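Local coordinates for protein 3,4-dihydroxybenzoate decarboxylase (Enterobacter cloacae, PDB 5NY5) that catalyses the decarboxylation of 3,4-dihydroxybenzoate, and the reverse para-carboxylation of catechols, as a UbiD-family enzyme dependent on prenylated flavin, at residues M58-V63 with I71-H76; M75-E80 with G324-T329; T139-D144 with A286-P291; F148-L153 with Q318-P323; M210-A215 with K256-A261. All coordinates share one frame; numbering follows the deposited sequence.

How the contacts relate
From the N terminus, contact 1 closes the shortest loop, the hairpin of strands 57-60 and 70-73. Contact 2 starts on the residues where contact 1 ends, M75 and H76, and closes the longest loop by bringing them to the start of helix 324-346. Within that loop contact 3 opens at 139-144 and contact 4 at 148-153. Contact 5, 210-215 with 256-261, opens and closes inside both. Contact 3 then closes at 286-291 and contact 4 at 318-323, so these two cross. Together they tie the N-terminal hairpin and the flavin-binding sheet to strand 316-319 and the helix after it; N140 of contact 3 meets G322 of contact 4.

Contact 1: M58-V63 with I71-H76; sequences MMFNSV and ILVGMH
L72 packs against M58 and M59 across an antiparallel beta hairpin, strands 57-60 and 70-73. Its CB lies 4.1 Å from SE of M59, which is modelled as selenomethionine. CG stands anti to the backbone N (chi1 -177°), and chi2 then carries CD1 toward the partner strand. There CD1 is 3.3 Å from the carbonyl O of M58 and 3.8 Å from CE of M59, while CD2 approaches the same CE at 4.2 Å. The M59 chain is bent at its second and third torsions, bringing its methyl to the leucine; a flexible, unbranched residue suits this task.

The other face carries M58, F60, I71 and V73. Beta-branched I71 and V73 suit an extended strand and present hydrocarbon beside F60. CG2 of V73 meets the edge of the F60 ring, 4.0 Å from CE2, and V63 CG2 lies 3.9 Å from CG1 of I71, these side chains crossing at about a right angle. M58 with V73 and F60 with I71 are hydrogen-bonded pairs; the bond from F60 N to I71 O is 2.8 Å and nearly straight (178°). Strands 22-25 and 316-319 complete a four-stranded sheet, helix 34-42 packs against M58, F60, I71 and V73, and W486 of a second subunit touches M58. The chemistry is divided: backbone amides fix the register, while both faces offer apolar side chains, the selenium being a label on methionine.

Contact 2: M75-E80 with G324-T329; sequences MHASRE and GEEHTT
H76 and E326 form a histidine-carboxylate pair in which one oxygen serves two donors of the histidine. OE2 of E326 uses its anti lone pair toward ND1 of H76, 2.9 Å away, and also accepts from the backbone N of H76 at 3.0 Å, this second donor lying above the carboxylate plane. The backbone bond is nearly straight. The ring bond is more bent (134°), for OE2 lies 30° out of the imidazole plane; ring and carboxylate planes are turned 64° apart. A water is a further donor to the same oxygen and accepts from N of M75. One glutamate thus grips both the side chain and the main chain of the histidine. CG of E326 lies at the edge of the imidazole, 3.8 Å from CB of H76.

One helical turn further on, T329 holds the other end of the same residue: its OG1 donates to the carbonyl O of H76 at 2.8 Å, nearly along the C=O axis. Next along the chain, A77, small enough for close backbone approach, lets its CA come within 3.7 Å of the N of E326, and the aliphatic CG of E325 rests 3.6 Å from O of A77.

In the outer shell, Y217 meets the ring of H76 at a steep angle, and OE1 of E326 takes a weak bond from N of G74. The side chain of H76 is about 7 Å from that of I169, which binds prenylated FMN. The turn between strand 70-73 and helix 79-84 therefore lies against the first turns of helix 324-346, with Q318 of strand 316-319 and P214 of helix 214-219 against M75 and H76.

Contact 3: T139-D144 with A286-P291; sequences TNTPID and AMPEFP
The loop before strand 148-157 lays N140, T141 and D144 against the end of strand 285-288, where M287, modelled as selenomethionine, and P288 receive them. T141 and P288 meet tip to tip, CG2 of the threonine 3.6 Å from CG of the proline ring. CB of N140 comes to 4.1 Å from the same proline CG, so the ring sits against two aliphatic groups of the loop. OD2 of D144 lies 3.9 Å from CG of M287.

The loop is shaped by a type I beta turn from T141 to D144, closed by D144 N on T141 O. Its aspartate folds back on the chain: OD2 accepts from N140 N at 2.9 Å, from above the carboxylate plane, and weakly from T141 N. Both segments belong to the Rift-related, FMN-binding region, and the side chain of M287 is about 4 Å from that of R171, a residue that binds prenylated FMN. Outside the two segments, R171 NH2 is also the salt-bridge partner of E289 OE1. A286 O receives a CA-H contact from D144, 3.5 Å from its CA. F478 and A476 of a second subunit pack on N140 and P288.

Contact 4: F148-L153 with Q318-P323; sequences FFCLGL and QTLVGP
C150 and L151 make the contact from strand 148-157, part of the antiparallel sheet of the Rift-related, FMN-binding domain, against the end of strand 316-319 and the loop after it. No hydrogen bond joins the two segments. F149 bonds through its backbone to L172 of strand 165-174, keeping the strand in the sheet just before the contact.

At C150 the chain departs from regular extension, with psi near -7°. Consecutive residues can then both turn their CB toward 318-323, where a regular strand would send them to opposite faces. CB of C150 sits 3.4 Å from OG1 of T319 and 3.7 Å from CD1 of L320. A small cysteine suits this close approach, its SG lying 4.0 Å from the same CD1. The side chain of C150 is about 5 Å from that of R171, which binds prenylated FMN.

L151 follows, and its branched end reaches the carbonyl group of T319. CD1 lies 3.7 Å from the carbonyl C of T319 and 4.1 Å from CG of Q318, the aliphatic part of an extended glutamine. E326 and L330 of helix 324-346 pack on L151 as well, so the leucine is wedged among strand, loop and helix, while its carbonyl O is bound by Y217 OH. The other branch of L151 is left for L320, the two leucines crossing obliquely. On that facing segment, L320 places CG between its backbone N and carbonyl carbon (chi1 49°), and its CD2 comes to 3.8 Å from CD2 of L151.

Contact 5: M210-A215 with K256-A261; sequences MGLDPA and KAIARA
Apolar contact comes from a single branch of L212: its CD2 touches CB of A261 at 3.6 Å and CG2 of I258 at 4.0 Å. CG of the leucine stands anti to the carbonyl carbon (chi1 -42°), beside the backbone N, and the leucine crosses the isoleucine at about a right angle. Alanine suits position 261, since its single methyl meets the leucine while leaving the backbones close. L153 of strand 148-157 packs on both L212 and I258 and extends this apolar cluster.

Polar contact is indirect. A water donates to G211 O at 2.6 Å and to R260 O at 2.7 Å, linking two carbonyls that cannot bond to each other. The same G211 O also takes a CA-H contact from A261, 3.5 Å from its CA. The backbone angles of G211 would press a beta carbon onto the carbonyl oxygen of M210, so glycine fits.

Each segment has its own local bonds. A261 N closes a type I turn onto I258 O at 3.3 Å. D213 is the N-cap of helix 214-219, OD1 accepting from A215 N at 3.1 Å, and its carboxylate also has a salt bridge with R241. R260 pairs with D7.

The arrangement is that of two connections leaving neighbouring strands of the Rift-related domain: strand 204-210, passing into a capped helix, beside a beta turn running from strand 256-258 into strand 263-269.

Contact 1: M58-V63 with I71-H76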
# COMPACT_ATOMS: atom_id res chain seq x y z
N MSE A 58 7.44 32.65 -37.22
CA MSE A 58 6.73 33.84 -37.67
C MSE A 58 7.53 35.12 -37.54
O MSE A 58 8.15 35.38 -36.51
CB MSE A 58 5.42 33.97 -36.89
CG MSE A 58 4.44 34.95 -37.49
SE MSE A 58 2.66 34.65 -36.79
CE MSE A 58 1.70 36.02 -37.79
N MSE A 59 7.51 35.92 -38.60
CA MSE A 59 8.15 37.22 -38.62
C MSE A 59 7.11 38.32 -38.64
O MSE A 59 6.28 38.39 -39.54
CB MSE A 59 9.08 37.35 -39.83
CG MSE A 59 9.78 38.69 -39.93
SE MSE A 59 11.32 38.82 -38.74
CE MSE A 59 12.47 37.54 -39.64
N PHE A 60 7.15 39.20 -37.64
CA PHE A 60 6.25 40.34 -37.56
C PHE A 60 7.01 41.56 -38.07
O PHE A 60 7.83 42.13 -37.35
CB PHE A 60 5.74 40.53 -36.14
CG PHE A 60 4.83 39.43 -35.67
CD1 PHE A 60 3.46 39.60 -35.68
CD2 PHE A 60 5.35 38.22 -35.23
CE1 PHE A 60 2.61 38.59 -35.25
CE2 PHE A 60 4.51 37.21 -34.80
CZ PHE A 60 3.14 37.40 -34.81
N ASN A 61 6.74 41.95 -39.31
CA ASN A 61 7.46 43.05 -39.95
C ASN A 61 6.96 44.42 -39.54
O ASN A 61 7.68 45.41 -39.71
CB ASN A 61 7.38 42.91 -41.48
CG ASN A 61 8.26 41.81 -42.02
OD1 ASN A 61 9.35 41.57 -41.51
ND2 ASN A 61 7.79 41.13 -43.06
N SER A 62 5.74 44.51 -39.01
CA SER A 62 5.14 45.78 -38.62
C SER A 62 4.92 45.77 -37.12
O SER A 62 4.00 45.12 -36.62
CB SER A 62 3.83 46.02 -39.37
OG SER A 62 3.20 47.21 -38.92
N VAL A 63 5.77 46.50 -36.39
CA VAL A 63 5.70 46.59 -34.94
C VAL A 63 5.19 47.97 -34.58
O VAL A 63 5.78 48.98 -34.99
CB VAL A 63 7.07 46.32 -34.30
CG1 VAL A 63 6.96 46.33 -32.78
CG2 VAL A 63 7.64 45.00 -34.79
N ILE A 71 10.19 41.44 -35.56
CA ILE A 71 10.34 40.52 -34.44
C ILE A 71 10.08 39.10 -34.90
O ILE A 71 9.11 38.84 -35.63
CB ILE A 71 9.41 40.92 -33.28
CG1 ILE A 71 9.73 42.34 -32.82
CG2 ILE A 71 9.53 39.93 -32.13
CD1 ILE A 71 8.89 42.82 -31.67
N LEU A 72 10.93 38.18 -34.46
CA LEU A 72 10.91 36.80 -34.91
C LEU A 72 10.64 35.87 -33.73
O LEU A 72 11.30 35.96 -32.70
CB LEU A 72 12.24 36.44 -35.55
CG LEU A 72 12.36 35.05 -36.14
CD1 LEU A 72 11.31 34.88 -37.22
CD2 LEU A 72 13.75 34.89 -36.70
N VAL A 73 9.67 34.97 -33.89
CA VAL A 73 9.31 34.00 -32.86
C VAL A 73 9.04 32.65 -33.49
O VAL A 73 8.64 32.55 -34.66
CB VAL A 73 8.07 34.45 -32.04
CG1 VAL A 73 8.35 35.72 -31.26
CG2 VAL A 73 6.87 34.63 -32.95
N GLY A 74 9.27 31.59 -32.71
CA GLY A 74 8.90 30.25 -33.10
C GLY A 74 9.91 29.48 -33.90
O GLY A 74 9.56 28.44 -34.47
N MSE A 75 11.16 29.94 -33.97
CA MSE A 75 12.15 29.32 -34.83
C MSE A 75 12.41 27.87 -34.45
O MSE A 75 12.53 27.01 -35.31
CB MSE A 75 13.45 30.13 -34.80
CG MSE A 75 14.43 29.85 -35.94
SE MSE A 75 13.73 30.16 -37.75
CE MSE A 75 12.67 31.72 -37.42
N HIS A 76 12.49 27.60 -33.15
CA HIS A 76 12.70 26.25 -32.65
C HIS A 76 11.42 25.60 -32.15
O HIS A 76 11.49 24.56 -31.49
CB HIS A 76 13.75 26.24 -31.54
CG HIS A 76 14.89 27.18 -31.77
ND1 HIS A 76 14.94 28.45 -31.23
CD2 HIS A 76 16.04 27.04 -32.48
CE1 HIS A 76 16.06 29.04 -31.60
NE2 HIS A 76 16.74 28.21 -32.36

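Contact 2: M75-E80 with G324-T329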
# COMPACT_ATOMS: atom_id res chain seq x y z
N MSE A 75 11.16 29.94 -33.97
CA MSE A 75 12.15 29.32 -34.83
C MSE A 75 12.41 27.87 -34.45
O MSE A 75 12.53 27.01 -35.31
CB MSE A 75 13.45 30.13 -34.80
CG MSE A 75 14.43 29.85 -35.94
SE MSE A 75 13.73 30.16 -37.75
CE MSE A 75 12.67 31.72 -37.42
N HIS A 76 12.49 27.60 -33.15
CA HIS A 76 12.70 26.25 -32.65
C HIS A 76 11.42 25.60 -32.15
O HIS A 76 11.49 24.56 -31.49
CB HIS A 76 13.75 26.24 -31.54
CG HIS A 76 14.89 27.18 -31.77
ND1 HIS A 76 14.94 28.45 -31.23
CD2 HIS A 76 16.04 27.04 -32.48
CE1 HIS A 76 16.06 29.04 -31.60
NE2 HIS A 76 16.74 28.21 -32.36
N ALA A 77 10.26 26.18 -32.45
CA ALA A 77 8.99 25.69 -31.92
C ALA A 77 8.42 24.51 -32.70
O ALA A 77 7.22 24.44 -32.93
CB ALA A 77 7.98 26.83 -31.88
N SER A 78 9.28 23.57 -33.12
CA SER A 78 8.85 22.39 -33.84
C SER A 78 10.01 21.40 -33.95
O SER A 78 11.13 21.78 -34.30
CB SER A 78 8.34 22.76 -35.24
OG SER A 78 8.32 21.63 -36.09
N ARG A 79 9.75 20.13 -33.65
CA ARG A 79 10.80 19.13 -33.78
C ARG A 79 11.13 18.88 -35.25
O ARG A 79 12.30 18.70 -35.60
CB ARG A 79 10.40 17.83 -33.08
CG ARG A 79 11.41 16.70 -33.25
CD ARG A 79 11.01 15.45 -32.50
NE ARG A 79 11.57 15.42 -31.15
CZ ARG A 79 12.59 14.66 -30.79
NH1 ARG A 79 13.17 13.86 -31.67
NH2 ARG A 79 13.04 14.70 -29.55
N GLU A 80 10.11 18.88 -36.11
CA GLU A 80 10.36 18.75 -37.54
C GLU A 80 11.18 19.92 -38.06
O GLU A 80 12.15 19.73 -38.80
CB GLU A 80 9.03 18.65 -38.30
CG GLU A 80 8.36 17.28 -38.25
CD GLU A 80 7.66 17.01 -36.93
OE1 GLU A 80 7.24 17.98 -36.26
OE2 GLU A 80 7.52 15.82 -36.57
N GLY A 324 6.48 27.32 -24.52
CA GLY A 324 5.87 26.39 -25.46
C GLY A 324 6.84 25.39 -26.04
O GLY A 324 7.81 25.00 -25.40
N GLU A 325 6.57 24.98 -27.28
CA GLU A 325 7.39 23.97 -27.93
C GLU A 325 8.83 24.44 -28.14
O GLU A 325 9.74 23.61 -28.22
CB GLU A 325 6.77 23.59 -29.27
CG GLU A 325 7.38 22.37 -29.93
CD GLU A 325 6.90 21.08 -29.31
OE1 GLU A 325 5.89 21.13 -28.58
OE2 GLU A 325 7.52 20.03 -29.54
N GLU A 326 9.04 25.75 -28.25
CA GLU A 326 10.40 26.26 -28.41
C GLU A 326 11.27 25.87 -27.23
O GLU A 326 12.44 25.51 -27.40
CB GLU A 326 10.36 27.78 -28.59
CG GLU A 326 11.65 28.36 -29.13
CD GLU A 326 11.41 29.44 -30.17
OE1 GLU A 326 10.32 30.04 -30.16
OE2 GLU A 326 12.32 29.67 -31.00
N HIS A 327 10.72 25.91 -26.01
CA HIS A 327 11.47 25.43 -24.85
C HIS A 327 11.64 23.92 -24.91
O HIS A 327 12.72 23.40 -24.57
CB HIS A 327 10.76 25.83 -23.56
CG HIS A 327 11.51 25.45 -22.32
ND1 HIS A 327 11.56 24.16 -21.85
CD2 HIS A 327 12.23 26.20 -21.46
CE1 HIS A 327 12.29 24.13 -20.75
NE2 HIS A 327 12.70 25.35 -20.49
N THR A 328 10.60 23.19 -25.33
CA THR A 328 10.68 21.74 -25.41
C THR A 328 11.83 21.29 -26.31
O THR A 328 12.53 20.32 -26.00
CB THR A 328 9.36 21.17 -25.91
OG1 THR A 328 8.32 21.44 -24.97
CG2 THR A 328 9.47 19.67 -26.11
N THR A 329 12.04 21.99 -27.43
CA THR A 329 13.15 21.65 -28.31
C THR A 329 14.49 21.91 -27.63
O THR A 329 15.35 21.03 -27.55
CB THR A 329 13.06 22.45 -29.61
OG1 THR A 329 11.90 22.03 -30.34
CG2 THR A 329 14.30 22.22 -30.46
O HOH W 1 12.48 32.04 -31.82

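Contact 3: T139-D144 with A286-P291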
# COMPACT_ATOMS: atom_id res chain seq x y z
N THR A 139 6.37 41.57 -24.37
CA THR A 139 5.85 40.99 -23.14
C THR A 139 4.92 39.85 -23.51
O THR A 139 4.04 40.02 -24.37
CB THR A 139 5.11 42.03 -22.29
OG1 THR A 139 3.90 42.41 -22.95
CG2 THR A 139 5.97 43.26 -22.09
N ASN A 140 5.11 38.69 -22.89
CA ASN A 140 4.30 37.53 -23.24
C ASN A 140 2.88 37.65 -22.72
O ASN A 140 1.92 37.34 -23.44
CB ASN A 140 4.96 36.25 -22.72
CG ASN A 140 5.91 35.64 -23.73
OD1 ASN A 140 5.59 34.65 -24.38
ND2 ASN A 140 7.09 36.24 -23.87
N THR A 141 2.71 38.10 -21.49
CA THR A 141 1.39 38.28 -20.88
C THR A 141 1.31 39.66 -20.26
O THR A 141 2.33 40.26 -19.92
CB THR A 141 1.11 37.22 -19.81
OG1 THR A 141 1.97 37.42 -18.69
CG2 THR A 141 1.31 35.81 -20.36
N PRO A 142 0.09 40.19 -20.10
CA PRO A 142 -0.06 41.49 -19.43
C PRO A 142 0.44 41.52 -17.99
O PRO A 142 0.63 42.61 -17.44
CB PRO A 142 -1.57 41.75 -19.50
CG PRO A 142 -2.03 40.96 -20.67
CD PRO A 142 -1.17 39.73 -20.69
N ILE A 143 0.66 40.36 -17.35
CA ILE A 143 1.11 40.32 -15.96
C ILE A 143 2.61 40.03 -15.85
O ILE A 143 3.09 39.69 -14.76
CB ILE A 143 0.30 39.31 -15.14
CG1 ILE A 143 0.61 37.88 -15.60
CG2 ILE A 143 -1.18 39.60 -15.25
CD1 ILE A 143 -0.01 36.82 -14.73
N ASP A 144 3.35 40.15 -16.95
CA ASP A 144 4.79 39.94 -16.90
C ASP A 144 5.47 41.06 -16.11
O ASP A 144 4.93 42.16 -15.95
CB ASP A 144 5.37 39.87 -18.31
CG ASP A 144 5.07 38.56 -19.00
OD1 ASP A 144 4.23 37.79 -18.48
OD2 ASP A 144 5.66 38.30 -20.07
N ALA A 286 7.01 37.05 -12.87
CA ALA A 286 8.10 37.32 -13.79
C ALA A 286 7.66 37.03 -15.22
O ALA A 286 7.49 37.95 -16.03
CB ALA A 286 9.33 36.49 -13.43
N MSE A 287 7.46 35.76 -15.52
CA MSE A 287 7.20 35.32 -16.88
C MSE A 287 6.53 33.95 -16.88
O MSE A 287 6.67 33.20 -15.92
CB MSE A 287 8.51 35.25 -17.66
CG MSE A 287 8.48 35.87 -19.04
SE MSE A 287 9.99 35.24 -20.08
CE MSE A 287 9.18 33.68 -20.90
N PRO A 288 5.81 33.63 -17.95
CA PRO A 288 5.36 32.24 -18.12
C PRO A 288 6.55 31.30 -18.17
O PRO A 288 7.52 31.52 -18.91
CB PRO A 288 4.61 32.28 -19.46
CG PRO A 288 4.18 33.69 -19.61
CD PRO A 288 5.25 34.52 -18.97
N GLU A 289 6.49 30.24 -17.37
CA GLU A 289 7.54 29.25 -17.30
C GLU A 289 7.20 28.05 -18.17
O GLU A 289 6.08 27.90 -18.66
CB GLU A 289 7.78 28.82 -15.85
CG GLU A 289 8.11 29.96 -14.90
CD GLU A 289 9.46 30.59 -15.17
OE1 GLU A 289 9.69 31.72 -14.68
OE2 GLU A 289 10.28 29.97 -15.87
N PHE A 290 8.20 27.18 -18.36
CA PHE A 290 7.99 26.02 -19.21
C PHE A 290 6.92 25.04 -18.72
O PHE A 290 6.28 24.42 -19.59
CB PHE A 290 9.33 25.30 -19.44
CG PHE A 290 9.84 24.54 -18.24
CD1 PHE A 290 9.50 23.22 -18.05
CD2 PHE A 290 10.67 25.16 -17.32
CE1 PHE A 290 9.97 22.52 -16.95
CE2 PHE A 290 11.15 24.46 -16.23
CZ PHE A 290 10.79 23.14 -16.04
N PRO A 291 6.66 24.85 -17.42
CA PRO A 291 5.56 23.96 -17.04
C PRO A 291 4.19 24.46 -17.46
O PRO A 291 3.25 23.66 -17.54
CB PRO A 291 5.68 23.88 -15.51
CG PRO A 291 7.07 24.24 -15.22
CD PRO A 291 7.40 25.29 -16.22

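Contact 4: F148-L153 with Q318-P323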
# COMPACT_ATOMS: atom_id res chain seq x y z
N PHE A 148 10.81 41.45 -22.06
CA PHE A 148 11.75 40.35 -21.86
C PHE A 148 12.46 40.01 -23.16
O PHE A 148 11.85 40.00 -24.23
CB PHE A 148 11.02 39.09 -21.35
CG PHE A 148 11.12 38.89 -19.87
CD1 PHE A 148 12.25 38.32 -19.31
CD2 PHE A 148 10.07 39.23 -19.04
CE1 PHE A 148 12.34 38.11 -17.95
CE2 PHE A 148 10.15 39.03 -17.67
CZ PHE A 148 11.29 38.47 -17.13
N PHE A 149 13.76 39.74 -23.05
CA PHE A 149 14.50 39.00 -24.06
C PHE A 149 14.67 37.58 -23.54
O PHE A 149 15.13 37.38 -22.42
CB PHE A 149 15.87 39.62 -24.33
CG PHE A 149 15.82 41.05 -24.79
CD1 PHE A 149 15.51 41.36 -26.10
CD2 PHE A 149 16.11 42.08 -23.91
CE1 PHE A 149 15.47 42.67 -26.53
CE2 PHE A 149 16.07 43.40 -24.33
CZ PHE A 149 15.75 43.69 -25.64
N CYS A 150 14.28 36.59 -24.35
CA CYS A 150 14.23 35.22 -23.89
C CYS A 150 15.25 34.30 -24.53
O CYS A 150 15.38 33.15 -24.10
CB CYS A 150 12.82 34.64 -24.11
SG CYS A 150 11.53 35.52 -23.20
N LEU A 151 15.98 34.76 -25.54
CA LEU A 151 16.97 33.94 -26.22
C LEU A 151 18.30 34.69 -26.33
O LEU A 151 18.89 34.82 -27.40
CB LEU A 151 16.46 33.51 -27.60
CG LEU A 151 15.29 32.53 -27.57
CD1 LEU A 151 14.78 32.25 -28.97
CD2 LEU A 151 15.69 31.24 -26.88
N GLY A 152 18.77 35.20 -25.20
CA GLY A 152 20.06 35.85 -25.15
C GLY A 152 21.19 34.88 -24.87
O GLY A 152 21.31 34.37 -23.76
N LEU A 153 22.01 34.62 -25.88
CA LEU A 153 23.19 33.78 -25.72
C LEU A 153 24.29 34.62 -25.09
O LEU A 153 24.83 35.53 -25.73
CB LEU A 153 23.64 33.20 -27.05
CG LEU A 153 24.83 32.24 -26.99
CD1 LEU A 153 24.40 30.88 -26.47
CD2 LEU A 153 25.49 32.11 -28.35
N GLN A 318 14.97 38.22 -32.37
CA GLN A 318 14.50 36.86 -32.17
C GLN A 318 14.21 36.60 -30.70
O GLN A 318 15.03 36.95 -29.84
CB GLN A 318 15.52 35.84 -32.69
CG GLN A 318 15.11 34.40 -32.48
CD GLN A 318 16.12 33.42 -33.04
OE1 GLN A 318 17.26 33.78 -33.34
NE2 GLN A 318 15.71 32.16 -33.18
N THR A 319 13.06 36.00 -30.42
CA THR A 319 12.69 35.58 -29.08
C THR A 319 11.75 34.39 -29.21
O THR A 319 11.60 33.82 -30.29
CB THR A 319 12.08 36.75 -28.29
OG1 THR A 319 11.87 36.35 -26.93
CG2 THR A 319 10.75 37.17 -28.90
N LEU A 320 11.12 34.00 -28.10
CA LEU A 320 10.18 32.89 -28.10
C LEU A 320 8.87 33.34 -27.48
O LEU A 320 8.76 34.41 -26.88
CB LEU A 320 10.75 31.67 -27.35
CG LEU A 320 11.37 31.83 -25.96
CD1 LEU A 320 10.33 32.06 -24.88
CD2 LEU A 320 12.21 30.61 -25.62
N VAL A 321 7.86 32.48 -27.62
CA VAL A 321 6.54 32.69 -27.03
C VAL A 321 6.12 31.39 -26.36
O VAL A 321 6.26 30.31 -26.94
CB VAL A 321 5.50 33.11 -28.08
CG1 VAL A 321 4.11 33.14 -27.48
CG2 VAL A 321 5.85 34.48 -28.66
N GLY A 322 5.61 31.49 -25.14
CA GLY A 322 5.10 30.32 -24.46
C GLY A 322 5.60 30.05 -23.05
O GLY A 322 4.89 30.32 -22.09
N PRO A 323 6.84 29.54 -22.92
CA PRO A 323 7.83 29.28 -23.97
C PRO A 323 7.50 28.09 -24.87
O PRO A 323 8.19 27.90 -25.86
CB PRO A 323 9.11 29.02 -23.18
CG PRO A 323 8.64 28.46 -21.90
CD PRO A 323 7.35 29.17 -21.59

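Contact 5: M210-A215 with K256-A261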
# COMPACT_ATOMS: atom_id res chain seq x y z
N MSE A 210 21.94 37.66 -29.75
CA MSE A 210 20.58 37.30 -30.13
C MSE A 210 20.39 37.30 -31.64
O MSE A 210 20.93 38.15 -32.34
CB MSE A 210 19.58 38.25 -29.47
CG MSE A 210 19.68 38.30 -27.96
SE MSE A 210 18.47 39.59 -27.15
CE MSE A 210 19.12 41.21 -28.02
N GLY A 211 19.62 36.34 -32.14
CA GLY A 211 19.41 36.19 -33.57
C GLY A 211 20.52 35.38 -34.20
O GLY A 211 21.41 35.93 -34.85
N LEU A 212 20.48 34.06 -34.01
CA LEU A 212 21.61 33.20 -34.32
C LEU A 212 21.19 32.06 -35.23
O LEU A 212 20.00 31.80 -35.44
CB LEU A 212 22.22 32.62 -33.04
CG LEU A 212 22.35 33.58 -31.86
CD1 LEU A 212 22.71 32.82 -30.60
CD2 LEU A 212 23.39 34.64 -32.17
N ASP A 213 22.19 31.38 -35.77
CA ASP A 213 21.99 30.07 -36.37
C ASP A 213 21.31 29.16 -35.35
O ASP A 213 21.78 29.06 -34.21
CB ASP A 213 23.34 29.49 -36.79
CG ASP A 213 23.22 28.23 -37.63
OD1 ASP A 213 22.12 27.65 -37.72
OD2 ASP A 213 24.24 27.81 -38.22
N PRO A 214 20.19 28.52 -35.70
CA PRO A 214 19.58 27.56 -34.77
C PRO A 214 20.55 26.50 -34.27
O PRO A 214 20.38 26.01 -33.14
CB PRO A 214 18.45 26.94 -35.61
CG PRO A 214 18.08 28.02 -36.55
CD PRO A 214 19.35 28.76 -36.88
N ALA A 215 21.56 26.16 -35.06
CA ALA A 215 22.58 25.22 -34.59
C ALA A 215 23.28 25.74 -33.35
O ALA A 215 23.64 24.96 -32.46
CB ALA A 215 23.59 24.95 -35.70
N LYS A 256 34.14 38.78 -26.21
CA LYS A 256 33.83 38.60 -27.62
C LYS A 256 32.33 38.38 -27.82
O LYS A 256 31.59 38.11 -26.87
CB LYS A 256 34.61 37.41 -28.19
CG LYS A 256 36.11 37.62 -28.21
CD LYS A 256 36.83 36.45 -27.57
CE LYS A 256 38.31 36.75 -27.39
NZ LYS A 256 38.98 35.74 -26.52
N ALA A 257 31.89 38.52 -29.07
CA ALA A 257 30.49 38.36 -29.43
C ALA A 257 30.37 37.51 -30.68
O ALA A 257 31.34 37.31 -31.42
CB ALA A 257 29.80 39.72 -29.65
N ILE A 258 29.16 37.00 -30.92
CA ILE A 258 28.90 36.20 -32.11
C ILE A 258 28.94 37.12 -33.32
O ILE A 258 28.14 38.06 -33.44
CB ILE A 258 27.55 35.48 -32.00
CG1 ILE A 258 27.55 34.52 -30.81
CG2 ILE A 258 27.24 34.73 -33.29
CD1 ILE A 258 28.58 33.42 -30.91
N ALA A 259 29.87 36.85 -34.24
CA ALA A 259 30.08 37.74 -35.38
C ALA A 259 28.87 37.76 -36.30
O ALA A 259 28.51 38.82 -36.83
CB ALA A 259 31.33 37.33 -36.14
N ARG A 260 28.23 36.61 -36.51
CA ARG A 260 27.11 36.49 -37.43
C ARG A 260 25.77 36.78 -36.76
O ARG A 260 24.72 36.57 -37.38
CB ARG A 260 27.08 35.10 -38.05
CG ARG A 260 28.35 34.72 -38.79
CD ARG A 260 28.51 35.51 -40.07
NE ARG A 260 27.61 35.03 -41.11
CZ ARG A 260 27.45 35.63 -42.28
NH1 ARG A 260 28.12 36.73 -42.56
NH2 ARG A 260 26.61 35.12 -43.18
N ALA A 261 25.77 37.27 -35.53
CA ALA A 261 24.53 37.48 -34.80
C ALA A 261 23.75 38.65 -35.38
O ALA A 261 24.27 39.47 -36.15
CB ALA A 261 24.82 37.73 -33.32
O HOH W 2 22.56 34.96 -37.00